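Local structure of tRNA-splicing ligase RtcB (Thermus thermophilus, 2EPG) at residues F37-K40 against E41-K44; L265-A268 against P269-I273; V460-V463 against V464-V467. The protein probably joins RNA ends bearing a 2',3'-cyclic or 3'-phosphate to 5'-hydroxyl ends, using GTP and manganese. One frame throughout, in Å; residues are numbered along the deposited sequence.

Interaction 1 of 3, residues F37-K40 against E41-K44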
loop_
_atom_site.group_PDB
_atom_site.type_symbol
_atom_site.label_atom_id
_atom_site.label_comp_id
_atom_site.label_asym_id
_atom_site.label_seq_id
_atom_site.Cartn_x
_atom_site.Cartn_y
_atom_site.Cartn_z
ATOM N N PHE A 37 -6.499 9.574 -13.936
ATOM C CA PHE A 37 -5.242 9.904 -14.581
ATOM C C PHE A 37 -4.854 8.787 -15.543
ATOM O O PHE A 37 -4.931 7.606 -15.200
ATOM C CB PHE A 37 -4.149 10.122 -13.520
ATOM C CG PHE A 37 -4.541 11.093 -12.432
ATOM C CD1 PHE A 37 -5.155 10.648 -11.264
ATOM C CD2 PHE A 37 -4.341 12.458 -12.596
ATOM C CE1 PHE A 37 -5.563 11.547 -10.279
ATOM C CE2 PHE A 37 -4.745 13.370 -11.621
ATOM C CZ PHE A 37 -5.359 12.917 -10.460
ATOM N N ALA A 38 -4.444 9.149 -16.755
ATOM C CA ALA A 38 -4.069 8.127 -17.721
ATOM C C ALA A 38 -3.258 8.648 -18.898
ATOM O O ALA A 38 -3.113 9.850 -19.091
ATOM C CB ALA A 38 -5.314 7.426 -18.227
ATOM N N SER A 39 -2.729 7.713 -19.682
ATOM C CA SER A 39 -1.914 8.026 -20.859
ATOM C C SER A 39 -2.778 7.933 -22.093
ATOM O O SER A 39 -3.898 7.421 -22.037
ATOM C CB SER A 39 -0.774 7.011 -21.020
ATOM O OG SER A 39 0.277 7.207 -20.087
ATOM N N LYS A 40 -2.254 8.421 -23.216
ATOM C CA LYS A 40 -2.987 8.316 -24.466
ATOM C C LYS A 40 -3.042 6.824 -24.740
ATOM O O LYS A 40 -4.009 6.313 -25.299
ATOM C CB LYS A 40 -2.253 9.039 -25.601
ATOM C CG LYS A 40 -2.491 10.543 -25.599
ATOM C CD LYS A 40 -3.994 10.826 -25.573
ATOM C CE LYS A 40 -4.309 12.296 -25.380
ATOM N NZ LYS A 40 -5.760 12.478 -25.086
ATOM N N GLU A 41 -1.996 6.133 -24.301
ATOM C CA GLU A 41 -1.887 4.697 -24.474
ATOM C C GLU A 41 -2.750 3.929 -23.481
ATOM O O GLU A 41 -3.360 2.921 -23.829
ATOM C CB GLU A 41 -0.426 4.270 -24.339
ATOM C CG GLU A 41 0.486 4.883 -25.390
ATOM C CD GLU A 41 -0.061 4.737 -26.812
ATOM O OE1 GLU A 41 -0.957 5.523 -27.197
ATOM O OE2 GLU A 41 0.398 3.829 -27.544
ATOM N N ILE A 42 -2.802 4.405 -22.241
ATOM C CA ILE A 42 -3.611 3.748 -21.223
ATOM C C ILE A 42 -5.094 3.847 -21.580
ATOM O O ILE A 42 -5.851 2.898 -21.383
ATOM C CB ILE A 42 -3.366 4.369 -19.826
ATOM C CG1 ILE A 42 -1.931 4.066 -19.381
ATOM C CG2 ILE A 42 -4.369 3.824 -18.820
ATOM C CD1 ILE A 42 -1.525 4.717 -18.088
ATOM N N LEU A 43 -5.501 4.994 -22.111
ATOM C CA LEU A 43 -6.890 5.192 -22.501
ATOM C C LEU A 43 -7.293 4.146 -23.519
ATOM O O LEU A 43 -8.433 3.697 -23.536
ATOM C CB LEU A 43 -7.082 6.571 -23.121
ATOM C CG LEU A 43 -7.313 7.738 -22.177
ATOM C CD1 LEU A 43 -7.331 9.027 -22.982
ATOM C CD2 LEU A 43 -8.625 7.533 -21.436
ATOM N N LYS A 44 -6.347 3.771 -24.373
ATOM C CA LYS A 44 -6.601 2.776 -25.407
ATOM C C LYS A 44 -6.879 1.445 -24.731
ATOM O O LYS A 44 -7.694 0.653 -25.195
ATOM C CB LYS A 44 -5.384 2.649 -26.334
ATOM C CG LYS A 44 -5.681 1.963 -27.665
ATOM C CD LYS A 44 -4.431 1.852 -28.537
ATOM C CE LYS A 44 -4.758 1.346 -29.952
ATOM N NZ LYS A 44 -5.329 -0.040 -30.009
#
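Leu43 N donates to Ser39 O at 2.9 Å, the i to i+4 backbone bond that opens helix 40-48 just after strand 34-37 has run out. The amide approaches 32° off the carbonyl plane, and Leu43 CG packs against the same oxygen, 3.4 Å from Ser39 O. Ile42 does most of the side-chain work. Its CG2 branch meets Ala38 CB at 3.8 Å, while CG1 reaches back over Ser39 and lies 3.6 Å from Ser39 CB. With CG1 beside its own backbone N (chi1 -67°) and the chain then extended, CD1 ends 3.7 Å from Ser39 OG, a hydroxyl that also makes a weak hydrogen bond to Glu465 OE1. Beyond the turn, Ile42 rests on Ala466 of helix 462-470 and on Arg414. A valine in its place would lack CD1 and would probably leave a gap beside the Ser39 hydroxyl and the Ala466 methyl. On another side of the turn Lys40 bends at chi2 and carries NZ to a hydrogen bond with Tyr22 OH, and Leu43 touches Tyr22 as well. This is a tight strand-to-helix junction, with Ser39 supplying the carbonyl for the first helical turn and Ala38 and Ile42 closing its inner side.

Interaction 2 of 3, residues L265-A268 against P269-I273; sequences LKVA and PRYGI
Gly272 N reaches back to Ala268 O across one short, weakly bonded turn of helix, 268-271, which follows soon after helix 250-265, left by the chain at Lys266. Gly272, with phi at 66°, terminates the turn in a Schellman motif: the bond from Gly272 N to Ala268 O is weak, 3.4 Å long and bent to 126°. A shorter bond of 2.9 Å joins Gly272 N to Pro269 O. Val267 holds the side-chain contact. Its CG2 methyl lies over one face of the Arg270 guanidinium, 3.1 Å above the plane and displaced toward the rim, and comes 3.3 Å from Arg270 NE. The two side chains cross at about a right angle, and the arginine, extended from CG to NE, draws its CD past the same methyl. Val267 CG1 takes the other direction, set between its backbone N and carbonyl carbon (chi1 78°), and meets Tyr271 CE1 at 4.1 Å. Arg270 CB in turn sits over the centre of one face of the Tyr271 ring. Both polar ends lead to helix 288-321: Tyr271 OH hydrogen-bonds Glu289 OE2, and Arg270 NH2 makes a long, weak ion pair with Glu289 OE1. Valine methyls thus meet the arginine and the tyrosine, while Glu289 bonds the tyrosine hydroxyl and pairs only weakly with the arginine, which is likely to hold the tyrosine more firmly than the arginine at this surface site.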
loop_
_atom_site.group_PDB
_atom_site.type_symbol
_atom_site.label_atom_id
_atom_site.label_comp_id
_atom_site.label_asym_id
_atom_site.label_seq_id
_atom_site.Cartn_x
_atom_site.Cartn_y
_atom_site.Cartn_z
ATOM N N LEU A 265 -24.326 -5.556 4.487
ATOM C CA LEU A 265 -25.391 -5.864 3.553
ATOM C C LEU A 265 -26.693 -6.074 4.323
ATOM O O LEU A 265 -27.749 -5.574 3.928
ATOM C CB LEU A 265 -25.041 -7.123 2.754
ATOM C CG LEU A 265 -23.935 -6.973 1.701
ATOM C CD1 LEU A 265 -23.433 -8.352 1.278
ATOM C CD2 LEU A 265 -24.469 -6.186 0.502
ATOM N N LYS A 266 -26.597 -6.785 5.444
ATOM C CA LYS A 266 -27.763 -7.100 6.263
ATOM C C LYS A 266 -28.183 -6.001 7.228
ATOM O O LYS A 266 -28.789 -6.282 8.260
ATOM C CB LYS A 266 -27.508 -8.393 7.043
ATOM C CG LYS A 266 -28.775 -9.186 7.362
ATOM C CD LYS A 266 -28.441 -10.602 7.823
ATOM C CE LYS A 266 -29.654 -11.530 7.734
ATOM N NZ LYS A 266 -30.783 -11.087 8.596
ATOM N N VAL A 267 -27.870 -4.752 6.898
ATOM C CA VAL A 267 -28.242 -3.632 7.752
ATOM C C VAL A 267 -28.392 -2.389 6.891
ATOM O O VAL A 267 -28.763 -1.322 7.380
ATOM C CB VAL A 267 -27.175 -3.382 8.853
ATOM C CG1 VAL A 267 -25.969 -2.633 8.274
ATOM C CG2 VAL A 267 -27.788 -2.614 10.002
ATOM N N ALA A 268 -28.115 -2.548 5.598
ATOM C CA ALA A 268 -28.203 -1.456 4.630
ATOM C C ALA A 268 -29.590 -0.826 4.491
ATOM O O ALA A 268 -29.700 0.320 4.038
ATOM C CB ALA A 268 -27.720 -1.935 3.258
ATOM N N PRO A 269 -30.663 -1.565 4.855
ATOM C CA PRO A 269 -32.023 -1.025 4.750
ATOM C C PRO A 269 -32.201 0.146 5.702
ATOM O O PRO A 269 -32.580 1.250 5.301
ATOM C CB PRO A 269 -32.899 -2.208 5.160
ATOM C CG PRO A 269 -32.069 -3.396 4.811
ATOM C CD PRO A 269 -30.715 -2.977 5.277
ATOM N N ARG A 270 -31.919 -0.121 6.972
ATOM C CA ARG A 270 -32.027 0.872 8.028
ATOM C C ARG A 270 -31.519 2.245 7.611
ATOM O O ARG A 270 -32.153 3.257 7.902
ATOM C CB ARG A 270 -31.223 0.433 9.247
ATOM C CG ARG A 270 -31.469 -0.984 9.686
ATOM C CD ARG A 270 -30.626 -1.307 10.908
ATOM N NE ARG A 270 -30.817 -2.687 11.346
ATOM C CZ ARG A 270 -30.234 -3.220 12.416
ATOM N NH1 ARG A 270 -30.466 -4.488 12.736
ATOM N NH2 ARG A 270 -29.421 -2.485 13.166
ATOM N N TYR A 271 -30.381 2.272 6.921
ATOM C CA TYR A 271 -29.759 3.531 6.533
ATOM C C TYR A 271 -30.190 4.173 5.232
ATOM O O TYR A 271 -29.867 5.336 4.983
ATOM C CB TYR A 271 -28.238 3.357 6.568
ATOM C CG TYR A 271 -27.775 2.882 7.919
ATOM C CD1 TYR A 271 -26.986 1.736 8.056
ATOM C CD2 TYR A 271 -28.194 3.537 9.075
ATOM C CE1 TYR A 271 -26.635 1.255 9.319
ATOM C CE2 TYR A 271 -27.853 3.065 10.336
ATOM C CZ TYR A 271 -27.078 1.927 10.457
ATOM O OH TYR A 271 -26.771 1.466 11.726
ATOM N N GLY A 272 -30.916 3.431 4.405
ATOM C CA GLY A 272 -31.381 3.989 3.147
ATOM C C GLY A 272 -30.292 4.327 2.138
ATOM O O GLY A 272 -30.432 5.268 1.353
ATOM N N ILE A 273 -29.204 3.564 2.156
ATOM C CA ILE A 273 -28.103 3.785 1.225
ATOM C C ILE A 273 -28.355 2.950 -0.033
ATOM O O ILE A 273 -28.327 1.721 0.013
ATOM C CB ILE A 273 -26.758 3.363 1.854
ATOM C CG1 ILE A 273 -26.497 4.175 3.128
ATOM C CG2 ILE A 273 -25.628 3.575 0.864
ATOM C CD1 ILE A 273 -25.355 3.638 3.980
#

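Interaction 3 of 3, residues V460-V463 against V464-V467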
loop_
_atom_site.group_PDB
_atom_site.type_symbol
_atom_site.label_atom_id
_atom_site.label_comp_id
_atom_site.label_asym_id
_atom_site.label_seq_id
_atom_site.Cartn_x
_atom_site.Cartn_y
_atom_site.Cartn_z
ATOM N N VAL A 460 10.066 0.326 -19.018
ATOM C CA VAL A 460 9.481 1.654 -18.823
ATOM C C VAL A 460 7.997 1.558 -18.463
ATOM O O VAL A 460 7.166 1.204 -19.301
ATOM C CB VAL A 460 9.641 2.516 -20.095
ATOM C CG1 VAL A 460 9.209 3.958 -19.812
ATOM C CG2 VAL A 460 11.092 2.464 -20.569
ATOM N N SER A 461 7.673 1.884 -17.217
ATOM C CA SER A 461 6.300 1.813 -16.732
ATOM C C SER A 461 5.416 2.947 -17.218
ATOM O O SER A 461 5.716 4.117 -16.985
ATOM C CB SER A 461 6.284 1.802 -15.211
ATOM O OG SER A 461 4.956 1.735 -14.731
ATOM N N LEU A 462 4.318 2.590 -17.881
ATOM C CA LEU A 462 3.380 3.579 -18.393
ATOM C C LEU A 462 2.677 4.203 -17.199
ATOM O O LEU A 462 2.417 5.402 -17.177
ATOM C CB LEU A 462 2.358 2.925 -19.321
ATOM C CG LEU A 462 2.905 2.313 -20.618
ATOM C CD1 LEU A 462 1.836 1.416 -21.227
ATOM C CD2 LEU A 462 3.323 3.407 -21.600
ATOM N N VAL A 463 2.392 3.381 -16.196
ATOM C CA VAL A 463 1.740 3.871 -14.995
ATOM C C VAL A 463 2.576 4.992 -14.375
ATOM O O VAL A 463 2.077 6.102 -14.180
ATOM C CB VAL A 463 1.538 2.735 -13.978
ATOM C CG1 VAL A 463 0.872 3.275 -12.713
ATOM C CG2 VAL A 463 0.666 1.634 -14.613
ATOM N N VAL A 464 3.848 4.710 -14.092
ATOM C CA VAL A 464 4.737 5.716 -13.512
ATOM C C VAL A 464 4.837 6.937 -14.430
ATOM O O VAL A 464 4.928 8.071 -13.962
ATOM C CB VAL A 464 6.157 5.148 -13.272
ATOM C CG1 VAL A 464 7.100 6.268 -12.838
ATOM C CG2 VAL A 464 6.113 4.067 -12.184
ATOM N N GLU A 465 4.817 6.692 -15.737
ATOM C CA GLU A 465 4.892 7.753 -16.740
ATOM C C GLU A 465 3.670 8.670 -16.608
ATOM O O GLU A 465 3.779 9.907 -16.613
ATOM C CB GLU A 465 4.913 7.126 -18.142
ATOM C CG GLU A 465 5.023 8.112 -19.301
ATOM C CD GLU A 465 4.761 7.457 -20.668
ATOM O OE1 GLU A 465 3.572 7.333 -21.057
ATOM O OE2 GLU A 465 5.744 7.064 -21.349
ATOM N N ALA A 466 2.499 8.059 -16.495
ATOM C CA ALA A 466 1.270 8.844 -16.375
ATOM C C ALA A 466 1.280 9.603 -15.057
ATOM O O ALA A 466 0.943 10.789 -14.999
ATOM C CB ALA A 466 0.075 7.941 -16.436
ATOM N N VAL A 467 1.679 8.918 -13.996
ATOM C CA VAL A 467 1.729 9.549 -12.686
ATOM C C VAL A 467 2.646 10.761 -12.686
ATOM O O VAL A 467 2.256 11.830 -12.216
ATOM C CB VAL A 467 2.186 8.544 -11.609
ATOM C CG1 VAL A 467 2.834 9.268 -10.453
ATOM C CG2 VAL A 467 0.980 7.749 -11.120
#
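Ser461 is the N-cap of helix 462-470, and its hydroxyl grips the first turn: Val464 N points at Ser461 OG, 3.2 Å away, in an almost perfectly straight bond of 179°. The torsion that sets OG opposite the backbone N (chi1 180°) swings it over that amide. OG also bonds to Ala412 O, the backbone of a predicted GMP-binding residue, so one hydroxyl ties the helix start to the nucleotide-site loop. From here the ladder is regular. Glu465 N donates to Ser461 O at 3.0 Å, Ala466 N to Leu462 O at 2.7 Å, and Val467 N to Val463 O at 2.8 Å, the last two nearly in line with their carbonyls. Val464 CG2 leans on the cap, 3.6 Å from Ser461 OG. Along the outer side, Leu462 and Glu465 run side by side in the same direction, and Leu462 CD2 comes 4.0 Å from Glu465 OE1. The buried side lies against strand 391-395: Ser461 and Val464 touch Tyr392, Val464 and Val467 touch Leu394. Elsewhere round the helix, Val463 meets Asp75, Val467 meets Cys409, and Ala466 packs on Pro74 and on Ser39, just before helix 40-48.

Overall arrangement
Interactions 1 and 3 are neighbours, their centres 10 Å apart, although more than 400 residues separate them in the chain. They meet where two helix starts come together: Ser39 OG lies 3.7 Å from Ala466 CB, and Ile42 CD1 lies 4.0 Å from the same methyl. This pair also flanks the predicted GMP site. The side chain of Ser461 is about 4 Å from that of Ala412, that of Val463 about 7 Å from that of His410, the predicted guanylylated histidine, and that of Ile42 about 9 Å from Gly413. Interaction 2 stands apart on the surface, away from the annotated sites, its centre about 37 Å from that of interaction 1 and about 40 Å from that of interaction 3.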